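Local structure of N5-carboxyaminoimidazole ribonucleotide synthetase (Bacillus anthracis, 3QFF) at residues 15-21 and 76-82; 32-38 and 299-305; 281-285 and 316-320; 313-317 and 361-365. The protein probably uses ATP and bicarbonate to carboxylate aminoimidazole ribonucleotide to its N5-carboxyamino form in purine biosynthesis, and is seen here with ADP bound. All blocks are in the same frame, centred on the assembly; numbering follows the deposited sequence.

From the N terminus, contact 1 comes first, closing the loop between residues 15-21 and 76-82 by pairing two strands of the preATP-grasp domain. Contact 2 opens inside that loop at residues 32-38 and closes far along the chain at 299-305, so the two cross; they also touch, Ile17 packing on Tyr38 and Ile299. Contact 3 starts at 281-285, within the span of contact 2, and crosses it in turn, tying the loop after strand 270-276 to strand 316-322. Contact 4 begins at 313-317, on the run-in to that strand, shares Val316 and Val317 with contact 3, and ties the strand's start to the turn between strand 354-361 and helix 365-374.

Contact 1. Residues 15-21 and 76-82; sequences KTIGIIG and SDVVTYE
Strands 16-20 and 78-81 pair in parallel within the four-stranded sheet of the preATP-grasp domain, setting Ile17, Gly18, Ile19 and Ile20 beside Val78, Val79, Thr80 and Tyr81. Gly18 is gripped at both backbone polar atoms: its N donates to Val78 O (2.9 Å) and its O accepts from Thr80 N (2.9 Å). Ile20 continues the pattern, its N bonding to Thr80 O and its O receiving Glu82 N.

At the start of the pair, Asp77 holds Thr16 twice. Asp77 N donates to Thr16 O, while Asp77 OD2 takes Thr16 N at 2.9 Å in a nearly straight bond. The donor comes in on the anti side of the carboxylate, 22° out of its plane. With chi1 at -59°, Asp77 CG sits beside its own backbone N, which turns the carboxylate back across to Thr16. Lys15 crosses this carboxylate with its methylenes, CD 3.4 Å from Asp77 OD1.

Gly21 opens a GxGxxG sequence of Rossmann type, consistent with the Rossmann-related family of this domain. Glu82 OE1 lies 3.3 Å from Gly21 C and bonds to Gly23 N, while OE2 takes Gly26 N, bridging the turn to helix 24-35.

Ile17 and Val78 point the same way, CG1 against CG1 at 3.6 Å, on the face packed by helices 24-35 and 294-303; there Thr80 OG1 bonds to Gln102 and His298. On the other face Ser76 OG, bonded to Leu72 O, closes to 3.3 Å from Gly18 CA, and Ile20 CD1 meets Val79 CG1.

Contact 2. Residues 32-38 and 299-305; sequences AAKEMGY and IRAICNL
Ile299 projects between Ala33, Met36 and Tyr38, its CG2 3.8 Å from Met36 CE and its CG1 4.0 Å from Ala33 CB. The bend of Met36 at chi3 (-66°) brings CE onto Ile299 while SD stays over one face of the Arg300 guanidinium; CE itself is 3.6 Å from Arg300 NH1, whose hydrogen bond goes to Gly296 O. Leu305 CD1 meets the edge of the Tyr38 ring near its plane, 3.5 Å from Tyr38 OH, and Cys303 SG approaches obliquely, 4.3 Å from the centroid in a sulfur-aromatic contact. The hydroxyl bonds to Ile11 O.

Packing is looser at Ala32, which is partly exposed and whose CB stands 4.5 Å from Ile299 CG1. Beyond Met36 and Arg300 the contact borders the second subunit, where Leu341 and Tyr340 of that chain pack on these two residues.

Both helices end in Schellman motifs, with Gly37 and Asn304 at positive phi, and these turns carry Tyr38 and Leu305 into the contact. The C-terminal ends of helices 24-35 and 294-303 meet against strand 16-20, whose Ile17 touches Ala33, Tyr38, Ile299 and Cys303.

Contact 3. Residues 281-285 and 316-320; sequences NSGHY and VVMVN
The His284 ring and the sulfur of Met318 meet obliquely, SD 5.0 Å from the ring centroid and only 3.6 Å from His284 CB. Asn281 CA lies over one face of this imidazole, offset toward the rim, and the ring also stacks with that of His357. The Tyr285 ring has Ser282 O in plane at its edge, while Val316 CG1 approaches obliquely, 3.7 Å from Tyr285 CD2 and equally near CB. A third pair of flat groups, the carboxamides of Asn281 and Asn320, comes together from opposite directions with planes 36° apart.

Met318 CG extends anti to the backbone N (chi1 -175°), and bends at chi2 and chi3 then bring SD to 3.5 Å from Asn281 O. Tyr285 CB rests on Met318 CB at 4.3 Å as well as on Val316 CG1. The Asn281 side chain is about 10 Å from the bound ADP.

Chemically, the interface joins an apolar part at Tyr285 and Val316 to a buried amide pair at Asn281 and Asn320, with a thioether between them. Met318 and Val316 meet the loop through apolar and sulfur contacts, which rest on shape and dispersion, whereas His284 O is held by a directed bond from Asn359 ND2 on strand 354-361.

Contact 4. Residues 313-317 and 361-365; sequences LKPVV and LNDNI
Asn362 N donates to Pro315 O at 3.1 Å, an almost straight bond (169°) whose donor is tilted 31° from the carbonyl plane. The Leu361 CA-H group contributes a weaker contact to the same oxygen. Next to it Val316 and Leu361 form an antiparallel non-hydrogen-bonded pair, with Val316 CG2 3.6 Å from Leu361 CD1. The proline ring packs closely on the carbonyl of Asn362 across the contact, Pro315 CB lying 3.1 Å from Asn362 O. Pro315 CB also meets Ile365 CG1 at 3.7 Å. From there Ile365 CD1 reaches on to Val316 O (3.4 Å) and to Val317 CG2.

Lys314 leaves with CG anti to N (chi1 -164°), bends at chi2, and crosses Asp363 at a slant, Lys314 CE 3.8 Å from Asp363 OD2. The charged ends stay beyond salt-bridge range; a water accepts from Lys314 NZ at 2.7 Å and gives a weak bond to Asp363 OD2. The salt bridge of the lysine is to Glu291 of the second subunit.

Further out, an Asx turn shapes the segment: Asn362 OD1 takes Asn364 N on a lone pair at 2.9 Å. Asn364 in turn is the N-cap of helix 365-374, its OD1 bonding weakly to Glu366 N and Val367 N. Strand 316-322 runs between strands 223-229 and 354-361, and helix 365-374 packs against it, Ala368 and Leu369 touching Val317.

Contact 1. Residues 15-21 and 76-82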
loop_
_atom_site.group_PDB
_atom_site.type_symbol
_atom_site.label_atom_id
_atom_site.label_comp_id
_atom_site.label_asym_id
_atom_site.label_seq_id
_atom_site.Cartn_x
_atom_site.Cartn_y
_atom_site.Cartn_z
ATOM N N LYS A 15 -16.241 -9.655 -0.155
ATOM C CA LYS A 15 -17.468 -8.857 -0.217
ATOM C C LYS A 15 -17.181 -7.498 -0.849
ATOM O O LYS A 15 -16.021 -7.126 -1.033
ATOM C CB LYS A 15 -18.064 -8.661 1.182
ATOM C CG LYS A 15 -18.459 -9.944 1.915
ATOM C CD LYS A 15 -19.690 -10.618 1.298
ATOM C CE LYS A 15 -20.304 -11.617 2.281
ATOM N NZ LYS A 15 -19.284 -12.639 2.669
ATOM N N THR A 16 -18.246 -6.753 -1.137
ATOM C CA THR A 16 -18.160 -5.443 -1.772
ATOM C C THR A 16 -18.306 -4.324 -0.746
ATOM O O THR A 16 -19.289 -4.269 0.022
ATOM C CB THR A 16 -19.256 -5.271 -2.866
ATOM O OG1 THR A 16 -19.152 -6.333 -3.823
ATOM C CG2 THR A 16 -19.143 -3.920 -3.575
ATOM N N ILE A 17 -17.331 -3.427 -0.757
ATOM C CA ILE A 17 -17.433 -2.187 -0.023
ATOM C C ILE A 17 -17.864 -1.071 -0.974
ATOM O O ILE A 17 -17.210 -0.815 -2.005
ATOM C CB ILE A 17 -16.098 -1.823 0.670
ATOM C CG1 ILE A 17 -15.676 -2.955 1.619
ATOM C CG2 ILE A 17 -16.244 -0.481 1.394
ATOM C CD1 ILE A 17 -14.249 -2.826 2.154
ATOM N N GLY A 18 -18.961 -0.419 -0.614
ATOM C CA GLY A 18 -19.505 0.702 -1.365
ATOM C C GLY A 18 -19.128 2.025 -0.733
ATOM O O GLY A 18 -19.303 2.229 0.475
ATOM N N ILE A 19 -18.628 2.933 -1.560
ATOM C CA ILE A 19 -18.133 4.220 -1.089
ATOM C C ILE A 19 -18.937 5.365 -1.717
ATOM O O ILE A 19 -19.079 5.444 -2.943
ATOM C CB ILE A 19 -16.625 4.401 -1.421
ATOM C CG1 ILE A 19 -15.801 3.226 -0.850
ATOM C CG2 ILE A 19 -16.127 5.774 -0.910
ATOM C CD1 ILE A 19 -14.309 3.227 -1.230
ATOM N N ILE A 20 -19.469 6.237 -0.864
ATOM C CA ILE A 20 -20.138 7.447 -1.326
ATOM C C ILE A 20 -19.111 8.584 -1.431
ATOM O O ILE A 20 -18.636 9.115 -0.422
ATOM C CB ILE A 20 -21.326 7.848 -0.420
ATOM C CG1 ILE A 20 -22.337 6.696 -0.316
ATOM C CG2 ILE A 20 -22.008 9.147 -0.931
ATOM C CD1 ILE A 20 -23.372 6.881 0.752
ATOM N N GLY A 21 -18.799 8.951 -2.663
ATOM C CA GLY A 21 -17.812 9.978 -2.949
ATOM C C GLY A 21 -16.595 9.320 -3.562
ATOM O O GLY A 21 -16.057 8.371 -2.999
ATOM N N SER A 76 -23.850 -3.493 -2.176
ATOM C CA SER A 76 -22.748 -3.370 -1.214
ATOM C C SER A 76 -23.034 -4.152 0.067
ATOM O O SER A 76 -24.133 -4.088 0.603
ATOM C CB SER A 76 -22.548 -1.894 -0.844
ATOM O OG SER A 76 -22.163 -1.142 -1.977
ATOM N N ASP A 77 -22.028 -4.869 0.565
ATOM C CA ASP A 77 -22.112 -5.551 1.856
ATOM C C ASP A 77 -21.863 -4.622 3.042
ATOM O O ASP A 77 -22.333 -4.882 4.159
ATOM C CB ASP A 77 -21.158 -6.735 1.852
ATOM C CG ASP A 77 -21.499 -7.720 0.735
ATOM O OD1 ASP A 77 -22.390 -8.579 0.960
ATOM O OD2 ASP A 77 -20.918 -7.601 -0.368
ATOM N N VAL A 78 -21.131 -3.539 2.790
ATOM C CA VAL A 78 -20.927 -2.476 3.781
ATOM C C VAL A 78 -20.793 -1.172 3.011
ATOM O O VAL A 78 -20.213 -1.143 1.914
ATOM C CB VAL A 78 -19.701 -2.746 4.732
ATOM C CG1 VAL A 78 -18.388 -2.880 3.959
ATOM C CG2 VAL A 78 -19.584 -1.657 5.836
ATOM N N VAL A 79 -21.357 -0.104 3.562
ATOM C CA VAL A 79 -21.280 1.225 2.950
ATOM C C VAL A 79 -20.487 2.190 3.854
ATOM O O VAL A 79 -20.696 2.233 5.067
ATOM C CB VAL A 79 -22.700 1.786 2.639
ATOM C CG1 VAL A 79 -22.637 3.191 2.000
ATOM C CG2 VAL A 79 -23.470 0.825 1.708
ATOM N N THR A 80 -19.579 2.947 3.250
ATOM C CA THR A 80 -18.893 4.040 3.927
ATOM C C THR A 80 -18.943 5.266 3.016
ATOM O O THR A 80 -19.420 5.191 1.876
ATOM C CB THR A 80 -17.422 3.651 4.346
ATOM O OG1 THR A 80 -16.803 4.743 5.039
ATOM C CG2 THR A 80 -16.576 3.283 3.129
ATOM N N TYR A 81 -18.477 6.402 3.520
ATOM C CA TYR A 81 -18.522 7.643 2.749
ATOM C C TYR A 81 -17.209 8.400 2.831
ATOM O O TYR A 81 -16.516 8.367 3.855
ATOM C CB TYR A 81 -19.639 8.552 3.286
ATOM C CG TYR A 81 -19.455 8.855 4.761
ATOM C CD1 TYR A 81 -20.080 8.077 5.739
ATOM C CD2 TYR A 81 -18.607 9.884 5.175
ATOM C CE1 TYR A 81 -19.880 8.340 7.107
ATOM C CE2 TYR A 81 -18.397 10.147 6.523
ATOM C CZ TYR A 81 -19.032 9.381 7.477
ATOM O OH TYR A 81 -18.804 9.659 8.797
ATOM N N GLU A 82 -16.898 9.108 1.750
ATOM C CA GLU A 82 -15.885 10.160 1.753
ATOM C C GLU A 82 -16.611 11.504 1.771
ATOM O O GLU A 82 -16.191 12.451 2.451
ATOM C CB GLU A 82 -15.015 10.060 0.497
ATOM C CG GLU A 82 -14.582 11.430 -0.044
ATOM C CD GLU A 82 -13.991 11.355 -1.419
ATOM O OE1 GLU A 82 -14.678 11.758 -2.382
ATOM O OE2 GLU A 82 -12.838 10.905 -1.528
#

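Contact 2. Residues 32-38 and 299-305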
loop_
_atom_site.group_PDB
_atom_site.type_symbol
_atom_site.label_atom_id
_atom_site.label_comp_id
_atom_site.label_asym_id
_atom_site.label_seq_id
_atom_site.Cartn_x
_atom_site.Cartn_y
_atom_site.Cartn_z
ATOM N N ALA A 32 -6.539 0.244 -0.390
ATOM C CA ALA A 32 -6.309 -0.508 0.849
ATOM C C ALA A 32 -7.210 -1.746 0.891
ATOM O O ALA A 32 -6.786 -2.840 1.293
ATOM C CB ALA A 32 -6.603 0.406 2.068
ATOM N N ALA A 33 -8.469 -1.565 0.490
ATOM C CA ALA A 33 -9.453 -2.653 0.561
ATOM C C ALA A 33 -9.106 -3.759 -0.440
ATOM O O ALA A 33 -9.306 -4.940 -0.170
ATOM C CB ALA A 33 -10.851 -2.111 0.291
ATOM N N LYS A 34 -8.596 -3.346 -1.597
ATOM C CA LYS A 34 -8.244 -4.261 -2.681
ATOM C C LYS A 34 -7.088 -5.189 -2.267
ATOM O O LYS A 34 -7.075 -6.361 -2.637
ATOM C CB LYS A 34 -7.895 -3.457 -3.933
ATOM C CG LYS A 34 -8.638 -3.883 -5.201
ATOM C CD LYS A 34 -10.010 -3.251 -5.289
ATOM C CE LYS A 34 -10.585 -3.373 -6.701
ATOM N NZ LYS A 34 -11.150 -4.725 -6.976
ATOM N N GLU A 35 -6.131 -4.676 -1.483
ATOM C CA GLU A 35 -5.009 -5.511 -0.999
ATOM C C GLU A 35 -5.518 -6.691 -0.178
ATOM O O GLU A 35 -4.945 -7.774 -0.221
ATOM C CB GLU A 35 -3.996 -4.689 -0.189
ATOM C CG GLU A 35 -3.146 -3.781 -1.083
ATOM C CD GLU A 35 -2.520 -2.601 -0.366
ATOM O OE1 GLU A 35 -2.140 -2.740 0.826
ATOM O OE2 GLU A 35 -2.383 -1.529 -1.023
ATOM N N MET A 36 -6.616 -6.460 0.534
ATOM C CA MET A 36 -7.237 -7.446 1.401
ATOM C C MET A 36 -8.316 -8.249 0.682
ATOM O O MET A 36 -9.019 -9.031 1.307
ATOM C CB MET A 36 -7.826 -6.756 2.640
ATOM C CG MET A 36 -6.837 -6.612 3.797
ATOM S SD MET A 36 -7.555 -5.840 5.276
ATOM C CE MET A 36 -7.869 -4.204 4.648
ATOM N N GLY A 37 -8.450 -8.035 -0.623
ATOM C CA GLY A 37 -9.319 -8.842 -1.465
ATOM C C GLY A 37 -10.784 -8.449 -1.443
ATOM O O GLY A 37 -11.637 -9.283 -1.737
ATOM N N TYR A 38 -11.078 -7.200 -1.073
ATOM C CA TYR A 38 -12.435 -6.662 -1.189
ATOM C C TYR A 38 -12.727 -6.163 -2.601
ATOM O O TYR A 38 -11.824 -5.739 -3.332
ATOM C CB TYR A 38 -12.682 -5.533 -0.174
ATOM C CG TYR A 38 -12.754 -6.033 1.233
ATOM C CD1 TYR A 38 -13.932 -6.582 1.737
ATOM C CD2 TYR A 38 -11.627 -5.998 2.061
ATOM C CE1 TYR A 38 -14.000 -7.068 3.029
ATOM C CE2 TYR A 38 -11.683 -6.488 3.368
ATOM C CZ TYR A 38 -12.868 -7.017 3.845
ATOM O OH TYR A 38 -12.912 -7.497 5.134
ATOM N N ILE A 299 -10.857 0.596 6.722
ATOM C CA ILE A 299 -11.469 -0.623 6.173
ATOM C C ILE A 299 -11.669 -1.695 7.265
ATOM O O ILE A 299 -12.771 -2.249 7.406
ATOM C CB ILE A 299 -10.672 -1.197 4.965
ATOM C CG1 ILE A 299 -10.682 -0.217 3.774
ATOM C CG2 ILE A 299 -11.246 -2.555 4.533
ATOM C CD1 ILE A 299 -12.086 0.290 3.352
ATOM N N ARG A 300 -10.617 -1.967 8.041
ATOM C CA ARG A 300 -10.692 -2.946 9.141
ATOM C C ARG A 300 -11.756 -2.565 10.154
ATOM O O ARG A 300 -12.474 -3.430 10.625
ATOM C CB ARG A 300 -9.352 -3.095 9.865
ATOM C CG ARG A 300 -8.256 -3.711 9.024
ATOM C CD ARG A 300 -6.863 -3.466 9.650
ATOM N NE ARG A 300 -5.849 -4.331 9.048
ATOM C CZ ARG A 300 -5.228 -4.106 7.885
ATOM N NH1 ARG A 300 -5.502 -3.029 7.163
ATOM N NH2 ARG A 300 -4.323 -4.978 7.429
ATOM N N ALA A 301 -11.840 -1.276 10.486
ATOM C CA ALA A 301 -12.791 -0.772 11.472
ATOM C C ALA A 301 -14.252 -1.010 11.073
ATOM O O ALA A 301 -15.058 -1.478 11.891
ATOM C CB ALA A 301 -12.559 0.740 11.752
ATOM N N ILE A 302 -14.595 -0.676 9.832
ATOM C CA ILE A 302 -15.980 -0.814 9.389
ATOM C C ILE A 302 -16.358 -2.278 9.106
ATOM O O ILE A 302 -17.526 -2.651 9.226
ATOM C CB ILE A 302 -16.320 0.093 8.182
ATOM C CG1 ILE A 302 -15.547 -0.345 6.937
ATOM C CG2 ILE A 302 -16.094 1.592 8.548
ATOM C CD1 ILE A 302 -16.017 0.314 5.643
ATOM N N CYS A 303 -15.375 -3.083 8.712
ATOM C CA CYS A 303 -15.599 -4.498 8.436
ATOM C C CYS A 303 -15.489 -5.337 9.709
ATOM O O CYS A 303 -15.760 -6.542 9.685
ATOM C CB CYS A 303 -14.609 -5.026 7.385
ATOM S SG CYS A 303 -14.819 -4.344 5.721
ATOM N N ASN A 304 -15.092 -4.693 10.813
ATOM C CA ASN A 304 -14.914 -5.349 12.113
ATOM C C ASN A 304 -13.837 -6.440 12.083
ATOM O O ASN A 304 -14.005 -7.531 12.625
ATOM C CB ASN A 304 -16.261 -5.872 12.656
ATOM C CG ASN A 304 -16.249 -6.095 14.166
ATOM O OD1 ASN A 304 -15.446 -5.501 14.892
ATOM N ND2 ASN A 304 -17.153 -6.957 14.648
ATOM N N LEU A 305 -12.727 -6.146 11.416
ATOM C CA LEU A 305 -11.533 -6.983 11.512
ATOM C C LEU A 305 -10.661 -6.451 12.646
ATOM O O LEU A 305 -10.840 -5.303 13.088
ATOM C CB LEU A 305 -10.755 -6.955 10.194
ATOM C CG LEU A 305 -11.554 -7.174 8.905
ATOM C CD1 LEU A 305 -10.645 -6.971 7.714
ATOM C CD2 LEU A 305 -12.198 -8.579 8.873
#

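Contact 3. Residues 281-285 and 316-320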
loop_
_atom_site.group_PDB
_atom_site.type_symbol
_atom_site.label_atom_id
_atom_site.label_comp_id
_atom_site.label_asym_id
_atom_site.label_seq_id
_atom_site.Cartn_x
_atom_site.Cartn_y
_atom_site.Cartn_z
ATOM N N ASN A 281 -6.679 14.461 5.355
ATOM C CA ASN A 281 -5.417 14.865 4.697
ATOM C C ASN A 281 -4.213 14.849 5.658
ATOM O O ASN A 281 -3.097 14.489 5.262
ATOM C CB ASN A 281 -5.602 16.258 4.080
ATOM C CG ASN A 281 -4.554 16.612 3.023
ATOM O OD1 ASN A 281 -3.515 15.958 2.861
ATOM N ND2 ASN A 281 -4.839 17.667 2.291
ATOM N N SER A 282 -4.441 15.222 6.918
ATOM C CA SER A 282 -3.378 15.235 7.928
ATOM C C SER A 282 -2.936 13.820 8.392
ATOM O O SER A 282 -2.024 13.696 9.193
ATOM C CB SER A 282 -3.749 16.153 9.113
ATOM O OG SER A 282 -4.754 15.592 9.952
ATOM N N GLY A 283 -3.581 12.773 7.866
ATOM C CA GLY A 283 -3.222 11.380 8.131
ATOM C C GLY A 283 -2.583 10.638 6.960
ATOM O O GLY A 283 -2.300 9.440 7.061
ATOM N N HIS A 284 -2.352 11.322 5.841
ATOM C CA HIS A 284 -1.743 10.651 4.671
ATOM C C HIS A 284 -0.324 10.145 4.933
ATOM O O HIS A 284 0.129 9.181 4.290
ATOM C CB HIS A 284 -1.730 11.577 3.444
ATOM C CG HIS A 284 -3.087 11.912 2.907
ATOM N ND1 HIS A 284 -4.228 11.226 3.264
ATOM C CD2 HIS A 284 -3.472 12.834 1.990
ATOM C CE1 HIS A 284 -5.263 11.733 2.618
ATOM N NE2 HIS A 284 -4.829 12.705 1.832
ATOM N N TYR A 285 0.374 10.795 5.870
ATOM C CA TYR A 285 1.699 10.320 6.287
ATOM C C TYR A 285 1.705 8.839 6.674
ATOM O O TYR A 285 2.721 8.171 6.522
ATOM C CB TYR A 285 2.238 11.147 7.463
ATOM C CG TYR A 285 1.626 10.814 8.807
ATOM C CD1 TYR A 285 0.482 11.473 9.266
ATOM C CD2 TYR A 285 2.219 9.858 9.641
ATOM C CE1 TYR A 285 -0.068 11.178 10.518
ATOM C CE2 TYR A 285 1.678 9.550 10.879
ATOM C CZ TYR A 285 0.542 10.219 11.317
ATOM O OH TYR A 285 0.027 9.899 12.542
ATOM N N VAL A 316 8.504 11.475 9.290
ATOM C CA VAL A 316 7.957 11.789 7.980
ATOM C C VAL A 316 7.480 13.236 7.893
ATOM O O VAL A 316 6.980 13.813 8.873
ATOM C CB VAL A 316 6.799 10.782 7.597
ATOM C CG1 VAL A 316 5.720 10.736 8.696
ATOM C CG2 VAL A 316 6.165 11.112 6.210
ATOM N N VAL A 317 7.658 13.829 6.721
ATOM C CA VAL A 317 6.975 15.076 6.381
ATOM C C VAL A 317 6.129 14.798 5.167
ATOM O O VAL A 317 6.655 14.460 4.092
ATOM C CB VAL A 317 7.972 16.246 6.080
ATOM C CG1 VAL A 317 7.243 17.481 5.562
ATOM C CG2 VAL A 317 8.755 16.589 7.341
ATOM N N MET A 318 4.815 14.927 5.332
ATOM C CA MET A 318 3.921 14.871 4.200
ATOM C C MET A 318 3.822 16.269 3.614
ATOM O O MET A 318 3.660 17.243 4.367
ATOM C CB MET A 318 2.525 14.396 4.605
ATOM C CG MET A 318 1.628 14.226 3.375
ATOM S SD MET A 318 -0.047 14.811 3.549
ATOM C CE MET A 318 0.168 16.592 3.726
ATOM N N VAL A 319 3.965 16.379 2.292
ATOM C CA VAL A 319 3.725 17.653 1.614
ATOM C C VAL A 319 2.609 17.512 0.598
ATOM O O VAL A 319 2.624 16.598 -0.226
ATOM C CB VAL A 319 4.985 18.206 0.897
ATOM C CG1 VAL A 319 4.805 19.712 0.631
ATOM C CG2 VAL A 319 6.209 17.991 1.732
ATOM N N ASN A 320 1.632 18.411 0.649
ATOM C CA ASN A 320 0.556 18.401 -0.333
ATOM C C ASN A 320 0.994 18.867 -1.718
ATOM O O ASN A 320 1.783 19.807 -1.829
ATOM C CB ASN A 320 -0.620 19.287 0.128
ATOM C CG ASN A 320 -1.748 18.492 0.762
ATOM O OD1 ASN A 320 -1.758 17.258 0.753
ATOM N ND2 ASN A 320 -2.724 19.209 1.302
#

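Contact 4. Residues 313-317 and 361-365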
loop_
_atom_site.group_PDB
_atom_site.type_symbol
_atom_site.label_atom_id
_atom_site.label_comp_id
_atom_site.label_asym_id
_atom_site.label_seq_id
_atom_site.Cartn_x
_atom_site.Cartn_y
_atom_site.Cartn_z
ATOM N N LEU A 313 7.084 4.115 12.244
ATOM C CA LEU A 313 8.263 3.329 11.889
ATOM C C LEU A 313 9.419 4.189 11.386
ATOM O O LEU A 313 10.572 3.780 11.471
ATOM C CB LEU A 313 7.903 2.251 10.858
ATOM C CG LEU A 313 6.872 1.197 11.289
ATOM C CD1 LEU A 313 6.671 0.166 10.180
ATOM C CD2 LEU A 313 7.274 0.517 12.597
ATOM N N LYS A 314 9.105 5.370 10.862
ATOM C CA LYS A 314 10.113 6.366 10.479
ATOM C C LYS A 314 9.508 7.770 10.550
ATOM O O LYS A 314 8.323 7.942 10.251
ATOM C CB LYS A 314 10.647 6.078 9.059
ATOM C CG LYS A 314 11.969 6.812 8.692
ATOM C CD LYS A 314 12.918 5.900 7.917
ATOM C CE LYS A 314 14.026 6.691 7.209
ATOM N NZ LYS A 314 14.835 5.790 6.322
ATOM N N PRO A 315 10.315 8.785 10.937
ATOM C CA PRO A 315 9.817 10.163 10.887
ATOM C C PRO A 315 9.500 10.607 9.444
ATOM O O PRO A 315 10.146 10.153 8.493
ATOM C CB PRO A 315 10.968 10.978 11.502
ATOM C CG PRO A 315 11.697 10.003 12.382
ATOM C CD PRO A 315 11.616 8.695 11.630
ATOM N N VAL A 316 8.504 11.475 9.290
ATOM C CA VAL A 316 7.957 11.789 7.980
ATOM C C VAL A 316 7.480 13.236 7.893
ATOM O O VAL A 316 6.980 13.813 8.873
ATOM C CB VAL A 316 6.799 10.782 7.597
ATOM C CG1 VAL A 316 5.720 10.736 8.696
ATOM C CG2 VAL A 316 6.165 11.112 6.210
ATOM N N VAL A 317 7.658 13.829 6.721
ATOM C CA VAL A 317 6.975 15.076 6.381
ATOM C C VAL A 317 6.129 14.798 5.167
ATOM O O VAL A 317 6.655 14.460 4.092
ATOM C CB VAL A 317 7.972 16.246 6.080
ATOM C CG1 VAL A 317 7.243 17.481 5.562
ATOM C CG2 VAL A 317 8.755 16.589 7.341
ATOM N N LEU A 361 10.386 10.604 3.962
ATOM C CA LEU A 361 10.831 9.827 5.109
ATOM C C LEU A 361 12.303 10.091 5.401
ATOM O O LEU A 361 13.129 10.122 4.485
ATOM C CB LEU A 361 10.607 8.332 4.842
ATOM C CG LEU A 361 9.398 7.599 5.446
ATOM C CD1 LEU A 361 8.070 8.262 5.134
ATOM C CD2 LEU A 361 9.397 6.166 4.952
ATOM N N ASN A 362 12.629 10.299 6.675
ATOM C CA ASN A 362 14.007 10.544 7.104
ATOM C C ASN A 362 14.138 10.307 8.595
ATOM O O ASN A 362 13.190 10.563 9.351
ATOM C CB ASN A 362 14.456 11.975 6.748
ATOM C CG ASN A 362 15.976 12.114 6.685
ATOM O OD1 ASN A 362 16.647 12.249 7.704
ATOM N ND2 ASN A 362 16.519 12.059 5.480
ATOM N N ASP A 363 15.304 9.819 9.024
ATOM C CA ASP A 363 15.587 9.655 10.454
ATOM C C ASP A 363 15.540 10.990 11.188
ATOM O O ASP A 363 15.213 11.041 12.368
ATOM C CB ASP A 363 16.955 9.007 10.686
ATOM C CG ASP A 363 16.984 7.528 10.335
ATOM O OD1 ASP A 363 18.044 7.069 9.861
ATOM O OD2 ASP A 363 15.965 6.820 10.530
ATOM N N ASN A 364 15.874 12.068 10.488
ATOM C CA ASN A 364 15.837 13.403 11.087
ATOM C C ASN A 364 14.782 14.278 10.406
ATOM O O ASN A 364 14.831 14.518 9.194
ATOM C CB ASN A 364 17.249 14.039 11.084
ATOM C CG ASN A 364 17.281 15.459 11.663
ATOM O OD1 ASN A 364 16.331 16.235 11.524
ATOM N ND2 ASN A 364 18.399 15.810 12.300
ATOM N N ILE A 365 13.817 14.751 11.194
ATOM C CA ILE A 365 12.713 15.549 10.650
ATOM C C ILE A 365 13.159 16.835 9.939
ATOM O O ILE A 365 12.586 17.215 8.906
ATOM C CB ILE A 365 11.638 15.847 11.727
ATOM C CG1 ILE A 365 10.669 14.670 11.843
ATOM C CG2 ILE A 365 10.852 17.122 11.400
ATOM C CD1 ILE A 365 9.789 14.456 10.607
HETATM O O HOH W 1 15.739 4.243 8.356
#